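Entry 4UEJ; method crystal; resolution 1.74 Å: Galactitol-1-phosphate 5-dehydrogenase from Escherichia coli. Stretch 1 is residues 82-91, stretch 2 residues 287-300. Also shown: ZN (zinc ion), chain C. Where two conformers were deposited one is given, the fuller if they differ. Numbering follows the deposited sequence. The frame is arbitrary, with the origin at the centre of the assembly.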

# COMPACT_ATOMS: atom_id res chain seq x y z
N ALA A 82 -32.15 -5.21 5.74
CA ALA A 82 -30.90 -5.29 6.49
C ALA A 82 -30.51 -3.89 6.89
O ALA A 82 -30.84 -2.94 6.19
CB ALA A 82 -29.80 -5.93 5.68
N CYS A 83 -29.78 -3.75 7.99
CA CYS A 83 -29.28 -2.45 8.39
C CYS A 83 -28.04 -2.04 7.59
O CYS A 83 -27.14 -2.85 7.40
CB CYS A 83 -28.96 -2.45 9.87
SG CYS A 83 -28.27 -0.91 10.47
N VAL A 84 -28.04 -0.79 7.14
CA VAL A 84 -26.86 -0.14 6.58
C VAL A 84 -26.37 0.79 7.68
O VAL A 84 -26.93 1.86 7.88
CB VAL A 84 -27.20 0.65 5.31
CG1 VAL A 84 -25.95 1.28 4.70
CG2 VAL A 84 -27.89 -0.24 4.30
N PRO A 85 -25.35 0.35 8.44
CA PRO A 85 -25.16 1.00 9.74
C PRO A 85 -24.47 2.37 9.69
O PRO A 85 -24.64 3.14 10.63
CB PRO A 85 -24.29 -0.01 10.51
CG PRO A 85 -23.59 -0.82 9.43
CD PRO A 85 -24.60 -0.91 8.32
N LEU A 86 -23.72 2.65 8.63
CA LEU A 86 -23.05 3.95 8.48
C LEU A 86 -24.03 5.01 8.04
O LEU A 86 -24.82 4.77 7.13
CB LEU A 86 -21.91 3.86 7.46
CG LEU A 86 -21.31 5.23 7.09
CD1 LEU A 86 -20.49 5.63 8.24
CD2 LEU A 86 -20.49 5.22 5.84
N LEU A 87 -23.99 6.17 8.67
CA LEU A 87 -24.75 7.31 8.17
C LEU A 87 -23.80 8.45 7.86
O LEU A 87 -23.42 9.21 8.75
CB LEU A 87 -25.82 7.75 9.17
CG LEU A 87 -26.78 8.83 8.65
CD1 LEU A 87 -27.67 8.29 7.54
CD2 LEU A 87 -27.62 9.43 9.78
N PRO A 88 -23.40 8.58 6.59
CA PRO A 88 -22.60 9.74 6.19
C PRO A 88 -23.45 11.01 6.20
O PRO A 88 -24.69 10.93 6.24
CB PRO A 88 -22.13 9.39 4.78
CG PRO A 88 -23.04 8.35 4.29
CD PRO A 88 -23.69 7.67 5.47
N CYS A 89 -22.79 12.16 6.14
CA CYS A 89 -23.49 13.44 6.16
C CYS A 89 -24.05 13.79 4.78
O CYS A 89 -25.02 14.56 4.67
CB CYS A 89 -22.57 14.56 6.67
SG CYS A 89 -21.42 15.26 5.44
N PHE A 90 -23.41 13.23 3.75
CA PHE A 90 -23.79 13.38 2.34
C PHE A 90 -23.60 14.78 1.77
O PHE A 90 -24.04 15.05 0.64
CB PHE A 90 -25.25 12.96 2.12
CG PHE A 90 -25.48 11.50 2.27
CD1 PHE A 90 -24.90 10.60 1.40
CD2 PHE A 90 -26.30 11.02 3.29
CE1 PHE A 90 -25.12 9.24 1.54
CE2 PHE A 90 -26.52 9.67 3.44
CZ PHE A 90 -25.94 8.78 2.56
N THR A 91 -22.93 15.66 2.51
CA THR A 91 -22.79 17.04 2.04
C THR A 91 -21.38 17.61 2.15
O THR A 91 -21.15 18.74 1.75
CB THR A 91 -23.74 17.99 2.81
OG1 THR A 91 -23.37 18.02 4.19
CG2 THR A 91 -25.19 17.52 2.67
N TRP A 287 -11.76 0.44 4.09
CA TRP A 287 -12.43 0.92 5.29
C TRP A 287 -13.90 0.85 5.05
O TRP A 287 -14.42 1.41 4.08
CB TRP A 287 -12.01 2.34 5.66
CG TRP A 287 -12.52 2.77 7.01
CD1 TRP A 287 -13.32 3.84 7.29
CD2 TRP A 287 -12.27 2.11 8.26
NE1 TRP A 287 -13.57 3.89 8.64
CE2 TRP A 287 -12.94 2.84 9.26
CE3 TRP A 287 -11.53 0.98 8.63
CZ2 TRP A 287 -12.90 2.48 10.60
CZ3 TRP A 287 -11.50 0.62 9.96
CH2 TRP A 287 -12.18 1.37 10.93
N MET A 288 -14.56 0.12 5.95
CA MET A 288 -15.99 -0.10 5.90
C MET A 288 -16.41 -0.79 4.60
O MET A 288 -15.75 -1.72 4.15
CB MET A 288 -16.73 1.21 6.10
CG MET A 288 -16.49 1.79 7.48
SD MET A 288 -17.71 3.00 7.97
CE MET A 288 -16.76 4.51 7.89
N ASN A 289 -17.53 -0.37 4.04
CA ASN A 289 -18.11 -1.16 2.97
C ASN A 289 -19.13 -0.45 2.09
O ASN A 289 -20.21 -0.98 1.82
CB ASN A 289 -18.75 -2.42 3.59
CG ASN A 289 -19.38 -2.18 4.98
OD1 ASN A 289 -18.77 -1.63 5.90
ND2 ASN A 289 -20.60 -2.65 5.13
N TYR A 290 -18.77 0.74 1.62
CA TYR A 290 -19.72 1.57 0.90
C TYR A 290 -19.11 2.16 -0.33
O TYR A 290 -17.89 2.37 -0.40
CB TYR A 290 -20.26 2.69 1.79
CG TYR A 290 -20.77 2.15 3.08
CD1 TYR A 290 -22.03 1.58 3.15
CD2 TYR A 290 -19.98 2.15 4.22
CE1 TYR A 290 -22.50 1.04 4.31
CE2 TYR A 290 -20.45 1.63 5.40
CZ TYR A 290 -21.71 1.06 5.43
OH TYR A 290 -22.20 0.52 6.59
N SER A 291 -19.97 2.43 -1.30
CA SER A 291 -19.56 3.12 -2.50
C SER A 291 -20.79 3.77 -3.12
O SER A 291 -21.91 3.59 -2.64
CB SER A 291 -18.89 2.16 -3.49
OG SER A 291 -19.75 1.11 -3.86
N SER A 292 -20.58 4.54 -4.17
CA SER A 292 -21.66 5.26 -4.82
C SER A 292 -22.20 4.47 -6.01
O SER A 292 -21.43 3.84 -6.73
CB SER A 292 -21.18 6.64 -5.27
OG SER A 292 -22.14 7.27 -6.09
N PRO A 293 -23.53 4.50 -6.22
CA PRO A 293 -24.51 5.21 -5.40
C PRO A 293 -24.85 4.49 -4.10
O PRO A 293 -24.91 3.26 -4.08
CB PRO A 293 -25.74 5.28 -6.31
CG PRO A 293 -25.64 4.06 -7.13
CD PRO A 293 -24.18 3.80 -7.35
N TRP A 294 -25.04 5.26 -3.03
CA TRP A 294 -25.32 4.75 -1.69
C TRP A 294 -26.41 3.67 -1.66
O TRP A 294 -27.46 3.85 -2.26
CB TRP A 294 -25.74 5.92 -0.79
CG TRP A 294 -25.99 5.51 0.62
CD1 TRP A 294 -27.20 5.28 1.22
CD2 TRP A 294 -25.00 5.28 1.63
NE1 TRP A 294 -27.02 4.91 2.53
CE2 TRP A 294 -25.68 4.90 2.81
CE3 TRP A 294 -23.60 5.34 1.65
CZ2 TRP A 294 -25.01 4.60 3.99
CZ3 TRP A 294 -22.94 5.05 2.82
CH2 TRP A 294 -23.64 4.67 3.98
N PRO A 295 -26.17 2.56 -0.93
CA PRO A 295 -24.97 2.23 -0.15
C PRO A 295 -23.84 1.61 -0.96
O PRO A 295 -22.75 1.40 -0.42
CB PRO A 295 -25.49 1.23 0.88
CG PRO A 295 -26.58 0.50 0.13
CD PRO A 295 -27.24 1.57 -0.73
N GLY A 296 -24.09 1.30 -2.23
CA GLY A 296 -23.01 0.84 -3.09
C GLY A 296 -23.29 -0.50 -3.73
O GLY A 296 -24.12 -1.27 -3.24
N GLN A 297 -22.61 -0.77 -4.83
CA GLN A 297 -22.82 -2.02 -5.54
C GLN A 297 -22.53 -3.22 -4.67
O GLN A 297 -23.10 -4.30 -4.89
CB GLN A 297 -21.98 -2.07 -6.82
CG GLN A 297 -20.50 -2.29 -6.58
CD GLN A 297 -19.96 -3.43 -7.43
OE1 GLN A 297 -20.73 -4.27 -7.90
NE2 GLN A 297 -18.65 -3.46 -7.63
N GLU A 298 -21.67 -3.06 -3.65
CA GLU A 298 -21.36 -4.17 -2.74
C GLU A 298 -22.62 -4.78 -2.14
O GLU A 298 -22.74 -6.00 -1.99
CB GLU A 298 -20.42 -3.71 -1.61
CG GLU A 298 -19.01 -3.29 -2.05
CD GLU A 298 -18.90 -1.79 -2.35
OE1 GLU A 298 -19.91 -1.20 -2.79
OE2 GLU A 298 -17.81 -1.20 -2.14
N TRP A 299 -23.55 -3.92 -1.77
CA TRP A 299 -24.79 -4.34 -1.13
C TRP A 299 -25.70 -5.12 -2.08
O TRP A 299 -26.21 -6.18 -1.72
CB TRP A 299 -25.50 -3.11 -0.55
CG TRP A 299 -24.72 -2.60 0.62
CD1 TRP A 299 -23.54 -1.90 0.58
CD2 TRP A 299 -25.00 -2.83 2.00
NE1 TRP A 299 -23.09 -1.66 1.86
CE2 TRP A 299 -23.98 -2.22 2.75
CE3 TRP A 299 -26.05 -3.47 2.68
CZ2 TRP A 299 -23.96 -2.24 4.14
CZ3 TRP A 299 -26.02 -3.50 4.05
CH2 TRP A 299 -24.99 -2.88 4.77
N GLU A 300 -25.87 -4.61 -3.30
CA GLU A 300 -26.61 -5.34 -4.33
C GLU A 300 -25.95 -6.66 -4.66
O GLU A 300 -26.63 -7.68 -4.78
CB GLU A 300 -26.74 -4.52 -5.62
CG GLU A 300 -27.42 -3.18 -5.47
CD GLU A 300 -27.80 -2.60 -6.81
OE1 GLU A 300 -26.97 -2.64 -7.73
OE2 GLU A 300 -28.94 -2.09 -6.93
ZN ZN C . -19.85 13.67 4.74

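The residues that touch are at least 202 positions apart in the chain, and the two stretches bury 496 Å² between them. Stretch 1 is largely extended, with short strands at 82-83 and 86-87; stretch 2 is a loop that turns into a helix at 297. The backbones keep their distance: the CA atoms of Val84 and Pro295 are 7.4 Å apart, those of Leu86 and Met288 8.5 Å, and those of Phe90 and Trp294 9.6 Å. No backbone-to-backbone hydrogen bond joins the two, and side chains, mostly aromatic on the side of stretch 2, fill the space between.

Trp294 has the most surface covered. Its CA-to-CB bond points toward stretch 1, chi1 is in the t well, and Phe90 and Pro88 lie over one face of its indole. Phe90 presents its ring edge to that face, with the planes at 87° and the centroid of the indole five-membered ring 5.0 Å from that of the phenyl ring; Phe90 CZ comes to 3.7 Å from Trp294 CD2. This arrangement sets the slightly positive C-H edge of the phenyl ring against the electron-rich indole. Pro88 makes a CH-pi contact with the neighbouring six-membered ring, its CG lying 3.9 Å from that centroid and 23° off the normal. At the indole edge, Leu86 O approaches Trp294 CZ2 to 3.2 Å, a close contact between a carbonyl oxygen and an aromatic C-H position.

Leu86, the next most covered residue, points its CA-to-CB bond toward stretch 2 and touches three of its side chains. Leu86 CD2 packs 3.7 Å from Trp294 CH2, CD1 of the same leucine lies 3.8 Å from Met288 SD, and Leu86 CB sits 3.4 Å from Tyr290 CE2. Its backbone adds the one hydrogen bond across the interface: Leu86 N donates to Tyr290 OH at 3.3 Å, a weak bond with an N-H...O angle of 150°. The tyrosine thereby combines apolar packing through its ring with a polar contact at its tip, where Tyr290 OH also lies 3.3 Å from Pro85 CD.

Val84 is wedged among four residues of stretch 2. Its CG1 is 3.5 Å from both Tyr290 CE1 and Trp294 CZ2, and 3.8 Å from Pro295 CB, so a single methyl group helps to fill the space between two aromatic rings and a proline. The other methyl, Val84 CG2, lies over the face of Trp299, 4.0 Å from the centroid of the six-membered ring and 20° off its normal, in a CH-pi contact. Cys83 O meets the edge of the same indole, 3.4 Å from Trp299 CH2.

Contacts within stretch 2 help to hold this surface in shape. Trp299 NE1 donates to Asn289 O at 3.0 Å, tying the helix to the preceding loop, while Ser291 N donates to Pro295 O at 3.1 Å, closing a turn that contains Trp294. Beyond the packed region, Cys89 SG binds the zinc ion at 2.4 Å.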